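Local structure of carbohydrate oxidase (Microdochium nivale, 3RJA) at residues I95-K100 with D121-A126; L115-N120 with H307-T312; R351-Q356 with D407-S412. The protein oxidises the C1 hydroxyl of mono-, oligo- and polysaccharides with FAD as cofactor, passing the electrons to oxygen to give lactones and hydrogen peroxide. One frame throughout, in Å; residues are numbered along the deposited sequence.

Contact 1 of 3, residues I95-K100 with D121-A126; sequences ISYNDK and DKYGRA
Tyr123, late in helix 112-123, lays its ring against the ring of Tyr97 on the strand, and Arg125 then crosses at the phenol oxygen of that same tyrosine. Along 121-126 the first residue to matter is Lys122, whose CG lies over the face of the Tyr123 ring turned away from the strand. Tyr123 follows with an offset stack on Tyr97: centroids 4.6 Å apart, planes inclined by 29°, the two side chains running past each other in opposite directions. Each ring therefore receives the other residue's CB over its centre, Tyr97 CB standing 3.6 Å from the Tyr123 centroid and Tyr123 CB 4.2 Å from that of Tyr97. Tyr97 reaches across with its CG anti to the backbone N (chi1 171°). A water joins Tyr123 OH, at 3.0 Å, to Tyr97 N, the latter bond weak. Replacing Tyr123 with an alanine would probably leave one face of the Tyr97 ring without its aromatic cover and that water without its phenol partner. Gly124 takes the positive phi with which the chain leaves the helix. Arg125, bent at chi2 and chi3, crosses Tyr97 at about a right angle; Tyr97 OH sits above the guanidinium face, 3.1 Å from Arg125 NE, too poorly angled for a hydrogen bond, and NE bonds instead to Thr204 OG1. The contact thus sets the last turn of helix 112-123 against strand 94-98, while Ala126 pairs with Phe205 of strand 196-206, on which the side chain of Arg125 also rests.

Contact 2 of 3, residues L115-N120 with H307-T312; sequences LATVLN and HVDFIT. With ZN (zinc ion), chain E; ZN (zinc ion), chain D.
Thr117 projects from the helix into the loop at Val308 and Asp309, and its hydroxyl oxygen makes the closest approaches. On the packed side, Thr117 OG1 lies 3.6 Å from Val308 CG2 and equally 3.6 Å from Asp309 CB. These are van der Waals approaches: the hydroxyl is hydrogen-bonded to Gly113 O, one turn back in its own helix. With OG1 beside the backbone N (chi1 -64°), the oxygen can reach that carbonyl while the methyl CG2 turns to the carboxylate, 4.0 Å from Asp309 OD2. Threonine and aspartate cross at about a right angle. Val308 is buried, its side chain also covered by Val299 and Leu300.

The other side is wetter and held by metal. Asp309 grips a zinc ion with both carboxylate oxygens, OD1 at 2.1 Å and OD2 at 2.3 Å; two waters and His114, from the start of the same helix, complete the ligands seen. The zinc thereby ties loop to helix where direct packing is slight. A second zinc is bound through His307 ND1 at 2.2 Å, together with Asp306, and the His307 and Phe310 rings overlap near their rims, His307 NE2 over one and Phe310 CE1 over the other. The contact joins helix 112-123 of the FAD-binding region to the loop between helix 295-301 and strand 318-326, with helix 295-301 against Val308 and strand 103-106 packed against Leu115 and Leu119.

Contact 3 of 3, residues R351-Q356 with D407-S412; sequences RFWFYQ and DGWVNS. With ABL ((2R,3R,4R,5R)-4,5-dihydroxy-2-(hydroxymethyl)-6-oxopiperidin-3-yl beta-D-glucopyranoside), chain G.
Trp353, Tyr355 and Trp409 form an aromatic cluster between the eight-stranded antiparallel sheet and helix 403-414, with the six-membered ring of Trp409 reaching both strand residues. Its edge points at the face of Trp353 in an offset edge-to-face pair, centroids 5.3 Å apart and planes at 79°. The closest atoms there are Trp409 CH2 and Trp353 CZ3, 3.6 Å apart. Tyr355 meets the same corner of the indole obliquely, its CD2 3.6 Å from Trp409 CH2, so that this one carbon touches both neighbours. Two residues apart on the strand, Trp353 and Tyr355 leave the same side of the sheet, and both place CG between the backbone N and the carbonyl carbon (chi1 62° and 67°).

Further out, helix 332-345 holds the polar ends of two of these buried rings: Trp409 NE1 bonds to Phe337 O, Tyr355 OH to Tyr341 OH, and the Trp409 ring is also stacked by Phe337 and Tyr340. Trp353 NE1 bonds to Val348 O just beyond that helix. The alternate residues Phe354 and Gln356 point from the opposite face of the strand into the pocket of the substrate analogue, where Phe354 also stacks on Tyr389. The strand thus carries a packed core on one face and side chains that line the sugar pocket on the other, Phe354 CE2 lying 3.9 Å from C1 of the glucosyl ring.

In the fold
From the N terminus, strand 94-98 comes first, and contact 1 closes the short excursion through strand 103-106 and helix 112-123 when 121-126 returns to it. Contact 2 starts on that same helix, inside the span of contact 1, and reaches forward nearly 190 residues to 307-312, so the two cross along the chain. They also touch, through a probable hydrogen bond from Arg125 N to Leu119 O. Contact 3 follows in series, closing the segment between 351-356 and 407-412, its centre about 40 Å from that of contact 1. The first two tie the FAD-binding region together and to the loop at 307-312; the third joins the large sheet to helix 403-414 behind the sugar pocket.

Contact 1 of 3, residues I95-K100 with D121-A126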
loop_
_atom_site.group_PDB
_atom_site.type_symbol
_atom_site.label_atom_id
_atom_site.label_comp_id
_atom_site.label_asym_id
_atom_site.label_seq_id
_atom_site.Cartn_x
_atom_site.Cartn_y
_atom_site.Cartn_z
ATOM N N ILE A 95 -3.331 18.489 11.393
ATOM C CA ILE A 95 -2.807 19.466 12.364
ATOM C C ILE A 95 -2.912 20.897 11.831
ATOM O O ILE A 95 -3.262 21.807 12.568
ATOM C CB ILE A 95 -1.320 19.190 12.707
ATOM C CG1 ILE A 95 -1.143 17.761 13.258
ATOM C CG2 ILE A 95 -0.786 20.210 13.731
ATOM C CD1 ILE A 95 0.332 17.243 13.151
ATOM N N SER A 96 -2.596 21.089 10.554
ATOM C CA SER A 96 -2.587 22.428 9.977
ATOM C C SER A 96 -2.745 22.282 8.478
ATOM O O SER A 96 -2.459 21.218 7.912
ATOM C CB SER A 96 -1.276 23.158 10.307
ATOM O OG SER A 96 -0.157 22.490 9.692
ATOM N N TYR A 97 -3.228 23.344 7.846
ATOM C CA TYR A 97 -3.322 23.406 6.415
ATOM C C TYR A 97 -2.944 24.824 6.022
ATOM O O TYR A 97 -3.454 25.786 6.590
ATOM C CB TYR A 97 -4.732 23.054 5.915
ATOM C CG TYR A 97 -4.877 23.322 4.436
ATOM C CD1 TYR A 97 -4.318 22.460 3.509
ATOM C CD2 TYR A 97 -5.539 24.480 3.960
ATOM C CE1 TYR A 97 -4.397 22.717 2.126
ATOM C CE2 TYR A 97 -5.629 24.749 2.594
ATOM C CZ TYR A 97 -5.050 23.859 1.678
ATOM O OH TYR A 97 -5.118 24.095 0.327
ATOM N N ASN A 98 -2.029 24.950 5.073
ATOM C CA ASN A 98 -1.615 26.245 4.589
ATOM C C ASN A 98 -2.280 26.549 3.259
ATOM O O ASN A 98 -1.969 25.922 2.244
ATOM C CB ASN A 98 -0.099 26.288 4.429
ATOM C CG ASN A 98 0.422 27.700 4.124
ATOM O OD1 ASN A 98 -0.178 28.452 3.356
ATOM N ND2 ASN A 98 1.559 28.041 4.704
ATOM N N ASP A 99 -3.170 27.531 3.240
ATOM C CA ASP A 99 -3.911 27.792 1.993
ATOM C C ASP A 99 -3.125 28.548 0.925
ATOM O O ASP A 99 -3.613 28.719 -0.178
ATOM C CB ASP A 99 -5.296 28.429 2.246
ATOM C CG ASP A 99 -5.212 29.769 2.936
ATOM O OD1 ASP A 99 -4.110 30.376 3.000
ATOM O OD2 ASP A 99 -6.269 30.217 3.429
ATOM N N LYS A 100 -1.915 28.990 1.247
ATOM C CA LYS A 100 -1.056 29.576 0.235
ATOM C C LYS A 100 -0.354 28.467 -0.540
ATOM O O LYS A 100 -0.115 28.601 -1.736
ATOM C CB LYS A 100 -0.017 30.503 0.857
ATOM C CG LYS A 100 -0.544 31.842 1.306
ATOM C CD LYS A 100 0.481 32.478 2.237
ATOM C CE LYS A 100 -0.075 33.649 3.024
ATOM N NZ LYS A 100 0.726 33.830 4.275
ATOM N N ASP A 121 -13.837 18.131 3.116
ATOM C CA ASP A 121 -14.946 18.830 3.746
ATOM C C ASP A 121 -14.467 20.135 4.392
ATOM O O ASP A 121 -15.143 21.153 4.334
ATOM C CB ASP A 121 -15.594 17.936 4.819
ATOM C CG ASP A 121 -16.330 16.725 4.242
ATOM O OD1 ASP A 121 -16.372 16.525 3.009
ATOM O OD2 ASP A 121 -16.872 15.941 5.047
ATOM N N LYS A 122 -13.299 20.095 5.015
ATOM C CA LYS A 122 -12.775 21.268 5.671
ATOM C C LYS A 122 -11.998 22.165 4.702
ATOM O O LYS A 122 -12.039 23.391 4.830
ATOM C CB LYS A 122 -11.916 20.851 6.874
ATOM C CG LYS A 122 -11.734 21.922 7.909
ATOM C CD LYS A 122 -11.035 21.365 9.140
ATOM C CE LYS A 122 -10.428 22.499 9.956
ATOM N NZ LYS A 122 -11.446 23.108 10.860
ATOM N N TYR A 123 -11.306 21.594 3.717
ATOM C CA TYR A 123 -10.420 22.456 2.900
ATOM C C TYR A 123 -10.608 22.455 1.383
ATOM O O TYR A 123 -9.954 23.218 0.680
ATOM C CB TYR A 123 -8.953 22.188 3.228
ATOM C CG TYR A 123 -8.594 22.286 4.698
ATOM C CD1 TYR A 123 -8.582 23.523 5.355
ATOM C CD2 TYR A 123 -8.219 21.141 5.426
ATOM C CE1 TYR A 123 -8.211 23.620 6.703
ATOM C CE2 TYR A 123 -7.862 21.228 6.790
ATOM C CZ TYR A 123 -7.856 22.474 7.408
ATOM O OH TYR A 123 -7.506 22.574 8.733
ATOM N N GLY A 124 -11.500 21.611 0.894
ATOM C CA GLY A 124 -11.715 21.446 -0.523
ATOM C C GLY A 124 -10.537 20.821 -1.261
ATOM O O GLY A 124 -10.330 21.130 -2.430
ATOM N N ARG A 125 -9.781 19.937 -0.594
ATOM C CA ARG A 125 -8.505 19.437 -1.143
ATOM C C ARG A 125 -8.459 17.906 -1.193
ATOM O O ARG A 125 -9.286 17.223 -0.552
ATOM C CB ARG A 125 -7.308 19.966 -0.338
ATOM C CG ARG A 125 -7.227 21.506 -0.129
ATOM C CD ARG A 125 -6.976 22.257 -1.419
ATOM N NE ARG A 125 -5.629 22.037 -1.951
ATOM C CZ ARG A 125 -5.083 22.750 -2.939
ATOM N NH1 ARG A 125 -5.761 23.761 -3.507
ATOM N NH2 ARG A 125 -3.845 22.469 -3.352
ATOM N N ALA A 126 -7.505 17.383 -1.973
ATOM C CA ALA A 126 -7.400 15.963 -2.222
ATOM C C ALA A 126 -5.941 15.533 -2.350
ATOM O O ALA A 126 -5.067 16.346 -2.652
ATOM C CB ALA A 126 -8.168 15.582 -3.504
HETATM O O HOH W 1 -5.542 24.644 9.542
#

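Contact 2 of 3, residues L115-N120 with H307-T312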
loop_
_atom_site.group_PDB
_atom_site.type_symbol
_atom_site.label_atom_id
_atom_site.label_comp_id
_atom_site.label_asym_id
_atom_site.label_seq_id
_atom_site.Cartn_x
_atom_site.Cartn_y
_atom_site.Cartn_z
ATOM N N LEU A 115 -8.487 11.002 6.478
ATOM C CA LEU A 115 -7.651 11.989 5.779
ATOM C C LEU A 115 -8.444 12.616 4.630
ATOM O O LEU A 115 -8.535 13.850 4.525
ATOM C CB LEU A 115 -6.379 11.314 5.233
ATOM C CG LEU A 115 -5.518 12.186 4.323
ATOM C CD1 LEU A 115 -4.969 13.394 5.136
ATOM C CD2 LEU A 115 -4.376 11.352 3.666
ATOM N N ALA A 116 -9.044 11.772 3.792
ATOM C CA ALA A 116 -9.754 12.278 2.607
ATOM C C ALA A 116 -10.968 13.097 3.012
ATOM O O ALA A 116 -11.274 14.112 2.386
ATOM C CB ALA A 116 -10.161 11.165 1.686
ATOM N N THR A 117 -11.679 12.645 4.038
ATOM C CA THR A 117 -12.875 13.369 4.503
ATOM C C THR A 117 -12.548 14.764 5.013
ATOM O O THR A 117 -13.181 15.734 4.599
ATOM C CB THR A 117 -13.622 12.591 5.592
ATOM O OG1 THR A 117 -14.100 11.374 5.021
ATOM C CG2 THR A 117 -14.833 13.414 6.081
ATOM N N VAL A 118 -11.550 14.852 5.892
ATOM C CA VAL A 118 -11.121 16.121 6.484
ATOM C C VAL A 118 -10.593 17.058 5.415
ATOM O O VAL A 118 -11.036 18.199 5.340
ATOM C CB VAL A 118 -10.083 15.948 7.652
ATOM C CG1 VAL A 118 -9.652 17.320 8.232
ATOM C CG2 VAL A 118 -10.668 15.085 8.772
ATOM N N LEU A 119 -9.693 16.590 4.559
ATOM C CA LEU A 119 -9.158 17.467 3.507
ATOM C C LEU A 119 -10.253 17.953 2.537
ATOM O O LEU A 119 -10.249 19.115 2.119
ATOM C CB LEU A 119 -8.036 16.777 2.700
ATOM C CG LEU A 119 -6.658 16.508 3.322
ATOM C CD1 LEU A 119 -5.765 15.806 2.266
ATOM C CD2 LEU A 119 -5.943 17.795 3.862
ATOM N N ASN A 120 -11.189 17.079 2.174
ATOM C CA ASN A 120 -12.305 17.523 1.312
ATOM C C ASN A 120 -13.266 18.542 1.997
ATOM O O ASN A 120 -13.460 19.663 1.525
ATOM C CB ASN A 120 -13.113 16.332 0.805
ATOM C CG ASN A 120 -14.249 16.760 -0.084
ATOM O OD1 ASN A 120 -15.405 16.836 0.370
ATOM N ND2 ASN A 120 -13.933 17.103 -1.332
ATOM N N HIS A 307 -19.576 3.980 4.411
ATOM C CA HIS A 307 -18.994 5.294 4.737
ATOM C C HIS A 307 -17.470 5.199 4.615
ATOM O O HIS A 307 -16.907 4.088 4.574
ATOM C CB HIS A 307 -19.403 5.753 6.148
ATOM C CG HIS A 307 -18.700 5.015 7.249
ATOM N ND1 HIS A 307 -19.095 3.773 7.694
ATOM C CD2 HIS A 307 -17.617 5.342 7.990
ATOM C CE1 HIS A 307 -18.298 3.372 8.663
ATOM N NE2 HIS A 307 -17.392 4.308 8.863
ATOM N N VAL A 308 -16.809 6.352 4.550
ATOM C CA VAL A 308 -15.348 6.395 4.432
ATOM C C VAL A 308 -14.603 6.989 5.598
ATOM O O VAL A 308 -13.403 6.721 5.747
ATOM C CB VAL A 308 -14.867 7.086 3.136
ATOM C CG1 VAL A 308 -15.472 6.371 1.897
ATOM C CG2 VAL A 308 -15.185 8.540 3.138
ATOM N N ASP A 309 -15.273 7.796 6.425
ATOM C CA ASP A 309 -14.557 8.436 7.533
ATOM C C ASP A 309 -14.305 7.445 8.677
ATOM O O ASP A 309 -15.040 7.422 9.670
ATOM C CB ASP A 309 -15.280 9.703 8.007
ATOM C CG ASP A 309 -14.444 10.541 8.979
ATOM O OD1 ASP A 309 -13.238 10.293 9.170
ATOM O OD2 ASP A 309 -15.000 11.470 9.575
ATOM N N PHE A 310 -13.259 6.624 8.520
ATOM C CA PHE A 310 -12.882 5.637 9.526
ATOM C C PHE A 310 -11.919 6.202 10.549
ATOM O O PHE A 310 -10.857 6.750 10.194
ATOM C CB PHE A 310 -12.266 4.395 8.865
ATOM C CG PHE A 310 -13.280 3.380 8.405
ATOM C CD1 PHE A 310 -14.101 3.637 7.322
ATOM C CD2 PHE A 310 -13.408 2.161 9.061
ATOM C CE1 PHE A 310 -15.046 2.679 6.892
ATOM C CE2 PHE A 310 -14.344 1.201 8.634
ATOM C CZ PHE A 310 -15.150 1.468 7.534
ATOM N N ILE A 311 -12.297 6.086 11.815
ATOM C CA ILE A 311 -11.396 6.401 12.937
ATOM C C ILE A 311 -11.210 5.169 13.850
ATOM O O ILE A 311 -10.642 5.264 14.934
ATOM C CB ILE A 311 -11.909 7.615 13.752
ATOM C CG1 ILE A 311 -13.326 7.353 14.292
ATOM C CG2 ILE A 311 -11.870 8.911 12.885
ATOM C CD1 ILE A 311 -13.771 8.369 15.406
ATOM N N THR A 312 -11.714 4.030 13.375
ATOM C CA THR A 312 -11.605 2.705 13.983
ATOM C C THR A 312 -11.122 1.734 12.885
ATOM O O THR A 312 -11.164 2.088 11.710
ATOM C CB THR A 312 -12.998 2.180 14.421
ATOM O OG1 THR A 312 -13.913 2.357 13.337
ATOM C CG2 THR A 312 -13.508 2.925 15.631
HETATM ZN ZN ZN E . -21.164 3.195 7.878
HETATM ZN ZN ZN D . -12.966 11.846 10.498
HETATM O O HOH W 2 -13.585 13.832 9.890
HETATM O O HOH W 3 -13.803 11.362 12.346
#

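Contact 3 of 3, residues R351-Q356 with D407-S412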
loop_
_atom_site.group_PDB
_atom_site.type_symbol
_atom_site.label_atom_id
_atom_site.label_comp_id
_atom_site.label_asym_id
_atom_site.label_seq_id
_atom_site.Cartn_x
_atom_site.Cartn_y
_atom_site.Cartn_z
ATOM N N ARG A 351 -12.420 -21.168 -1.447
ATOM C CA ARG A 351 -12.379 -19.860 -0.788
ATOM C C ARG A 351 -12.412 -18.709 -1.823
ATOM O O ARG A 351 -12.260 -18.956 -3.012
ATOM C CB ARG A 351 -11.151 -19.770 0.141
ATOM C CG ARG A 351 -9.843 -19.559 -0.599
ATOM C CD ARG A 351 -9.359 -20.827 -1.267
ATOM N NE ARG A 351 -7.918 -20.766 -1.450
ATOM C CZ ARG A 351 -7.144 -21.809 -1.709
ATOM N NH1 ARG A 351 -5.847 -21.615 -1.851
ATOM N NH2 ARG A 351 -7.671 -23.054 -1.807
ATOM N N PHE A 352 -12.625 -17.481 -1.360
ATOM C CA PHE A 352 -12.569 -16.303 -2.234
ATOM C C PHE A 352 -11.111 -15.976 -2.630
ATOM O O PHE A 352 -10.187 -16.065 -1.802
ATOM C CB PHE A 352 -13.192 -15.115 -1.516
ATOM C CG PHE A 352 -13.149 -13.838 -2.292
ATOM C CD1 PHE A 352 -13.819 -13.717 -3.499
ATOM C CD2 PHE A 352 -12.428 -12.736 -1.805
ATOM C CE1 PHE A 352 -13.772 -12.527 -4.228
ATOM C CE2 PHE A 352 -12.375 -11.523 -2.520
ATOM C CZ PHE A 352 -13.053 -11.420 -3.731
ATOM N N TRP A 353 -10.899 -15.637 -3.895
ATOM C CA TRP A 353 -9.597 -15.141 -4.326
ATOM C C TRP A 353 -9.831 -14.085 -5.387
ATOM O O TRP A 353 -10.878 -14.096 -6.044
ATOM C CB TRP A 353 -8.658 -16.256 -4.843
ATOM C CG TRP A 353 -9.160 -17.011 -6.069
ATOM C CD1 TRP A 353 -9.764 -18.259 -6.084
ATOM C CD2 TRP A 353 -9.093 -16.590 -7.447
ATOM N NE1 TRP A 353 -10.083 -18.616 -7.374
ATOM C CE2 TRP A 353 -9.699 -17.616 -8.231
ATOM C CE3 TRP A 353 -8.600 -15.442 -8.094
ATOM C CZ2 TRP A 353 -9.797 -17.538 -9.642
ATOM C CZ3 TRP A 353 -8.717 -15.349 -9.489
ATOM C CH2 TRP A 353 -9.327 -16.391 -10.248
ATOM N N PHE A 354 -8.853 -13.186 -5.546
ATOM C CA PHE A 354 -8.805 -12.274 -6.676
ATOM C C PHE A 354 -7.362 -11.977 -7.130
ATOM O O PHE A 354 -6.395 -12.227 -6.393
ATOM C CB PHE A 354 -9.599 -10.993 -6.389
ATOM C CG PHE A 354 -8.955 -10.080 -5.374
ATOM C CD1 PHE A 354 -7.881 -9.268 -5.731
ATOM C CD2 PHE A 354 -9.458 -10.007 -4.061
ATOM C CE1 PHE A 354 -7.294 -8.394 -4.790
ATOM C CE2 PHE A 354 -8.896 -9.145 -3.118
ATOM C CZ PHE A 354 -7.802 -8.334 -3.485
ATOM N N TYR A 355 -7.227 -11.478 -8.358
ATOM C CA TYR A 355 -6.012 -10.753 -8.758
ATOM C C TYR A 355 -6.456 -9.363 -9.232
ATOM O O TYR A 355 -7.597 -9.169 -9.645
ATOM C CB TYR A 355 -5.240 -11.476 -9.873
ATOM C CG TYR A 355 -6.000 -11.511 -11.184
ATOM C CD1 TYR A 355 -5.981 -10.420 -12.047
ATOM C CD2 TYR A 355 -6.756 -12.644 -11.554
ATOM C CE1 TYR A 355 -6.672 -10.445 -13.242
ATOM C CE2 TYR A 355 -7.454 -12.686 -12.751
ATOM C CZ TYR A 355 -7.407 -11.576 -13.587
ATOM O OH TYR A 355 -8.095 -11.566 -14.769
ATOM N N GLN A 356 -5.547 -8.401 -9.160
ATOM C CA GLN A 356 -5.717 -7.091 -9.785
ATOM C C GLN A 356 -4.470 -6.813 -10.578
ATOM O O GLN A 356 -3.354 -6.943 -10.053
ATOM C CB GLN A 356 -5.942 -5.991 -8.741
ATOM C CG GLN A 356 -7.185 -6.230 -7.921
ATOM C CD GLN A 356 -7.330 -5.323 -6.734
ATOM O OE1 GLN A 356 -8.444 -4.914 -6.375
ATOM N NE2 GLN A 356 -6.218 -5.012 -6.100
ATOM N N ASP A 407 1.556 -19.048 -4.596
ATOM C CA ASP A 407 2.964 -19.275 -4.929
ATOM C C ASP A 407 3.112 -19.743 -6.380
ATOM O O ASP A 407 4.006 -19.285 -7.105
ATOM C CB ASP A 407 3.586 -20.344 -4.006
ATOM C CG ASP A 407 3.901 -19.823 -2.601
ATOM O OD1 ASP A 407 3.766 -18.594 -2.329
ATOM O OD2 ASP A 407 4.332 -20.667 -1.774
ATOM N N GLY A 408 2.237 -20.664 -6.797
ATOM C CA GLY A 408 2.306 -21.212 -8.149
ATOM C C GLY A 408 1.946 -20.182 -9.209
ATOM O O GLY A 408 2.549 -20.147 -10.276
ATOM N N TRP A 409 0.975 -19.321 -8.920
ATOM C CA TRP A 409 0.599 -18.303 -9.897
ATOM C C TRP A 409 1.747 -17.323 -10.112
ATOM O O TRP A 409 2.040 -16.957 -11.240
ATOM C CB TRP A 409 -0.666 -17.555 -9.470
ATOM C CG TRP A 409 -1.573 -17.159 -10.615
ATOM C CD1 TRP A 409 -1.254 -17.079 -11.964
ATOM C CD2 TRP A 409 -2.930 -16.764 -10.507
ATOM N NE1 TRP A 409 -2.352 -16.674 -12.683
ATOM C CE2 TRP A 409 -3.392 -16.469 -11.811
ATOM C CE3 TRP A 409 -3.823 -16.647 -9.427
ATOM C CZ2 TRP A 409 -4.694 -16.074 -12.058
ATOM C CZ3 TRP A 409 -5.095 -16.228 -9.672
ATOM C CH2 TRP A 409 -5.528 -15.952 -10.980
ATOM N N VAL A 410 2.394 -16.907 -9.018
ATOM C CA VAL A 410 3.489 -15.951 -9.083
ATOM C C VAL A 410 4.682 -16.610 -9.791
ATOM O O VAL A 410 5.348 -15.992 -10.620
ATOM C CB VAL A 410 3.888 -15.463 -7.657
ATOM C CG1 VAL A 410 5.300 -14.865 -7.646
ATOM C CG2 VAL A 410 2.856 -14.452 -7.117
ATOM N N ASN A 411 4.932 -17.877 -9.461
ATOM C CA ASN A 411 6.010 -18.636 -10.087
ATOM C C ASN A 411 5.753 -18.780 -11.592
ATOM O O ASN A 411 6.689 -18.716 -12.402
ATOM C CB ASN A 411 6.162 -20.012 -9.421
ATOM C CG ASN A 411 6.982 -20.983 -10.266
ATOM O OD1 ASN A 411 8.216 -20.914 -10.291
ATOM N ND2 ASN A 411 6.291 -21.895 -10.975
ATOM N N SER A 412 4.478 -18.943 -11.957
ATOM C CA SER A 412 4.114 -19.026 -13.379
ATOM C C SER A 412 4.659 -17.827 -14.159
ATOM O O SER A 412 5.090 -17.995 -15.296
ATOM C CB SER A 412 2.599 -19.205 -13.592
ATOM O OG SER A 412 1.928 -17.959 -13.674
HETATM C C1A ABL G . -6.121 -3.731 -1.950
HETATM O O1A ABL G . -4.972 -3.248 -2.075
HETATM C C2A ABL G . -7.192 -3.520 -3.040
HETATM O O2A ABL G . -6.978 -2.228 -3.607
HETATM C C3A ABL G . -8.644 -3.653 -2.515
HETATM O O3A ABL G . -9.502 -3.758 -3.678
HETATM C C4A ABL G . -8.774 -4.931 -1.709
HETATM O O1 ABL G . -10.129 -5.127 -1.232
HETATM C C5A ABL G . -7.822 -4.852 -0.465
HETATM N N5 ABL G . -6.440 -4.466 -0.858
HETATM C C6A ABL G . -7.689 -6.210 0.270
HETATM O O6A ABL G . -7.362 -6.076 1.666
HETATM C C1 ABL G . -11.018 -6.025 -1.957
HETATM C C2 ABL G . -12.117 -6.574 -1.013
HETATM O O2 ABL G . -11.483 -7.265 0.070
HETATM C C3 ABL G . -13.055 -7.494 -1.807
HETATM O O3 ABL G . -14.101 -8.009 -0.984
HETATM C C4 ABL G . -13.607 -6.709 -3.041
HETATM O O4 ABL G . -14.498 -7.496 -3.819
HETATM C C5 ABL G . -12.441 -6.224 -3.912
HETATM O O5 ABL G . -11.584 -5.391 -3.094
HETATM C C6 ABL G . -12.912 -5.484 -5.170
HETATM O O6 ABL G . -13.776 -4.423 -4.920
#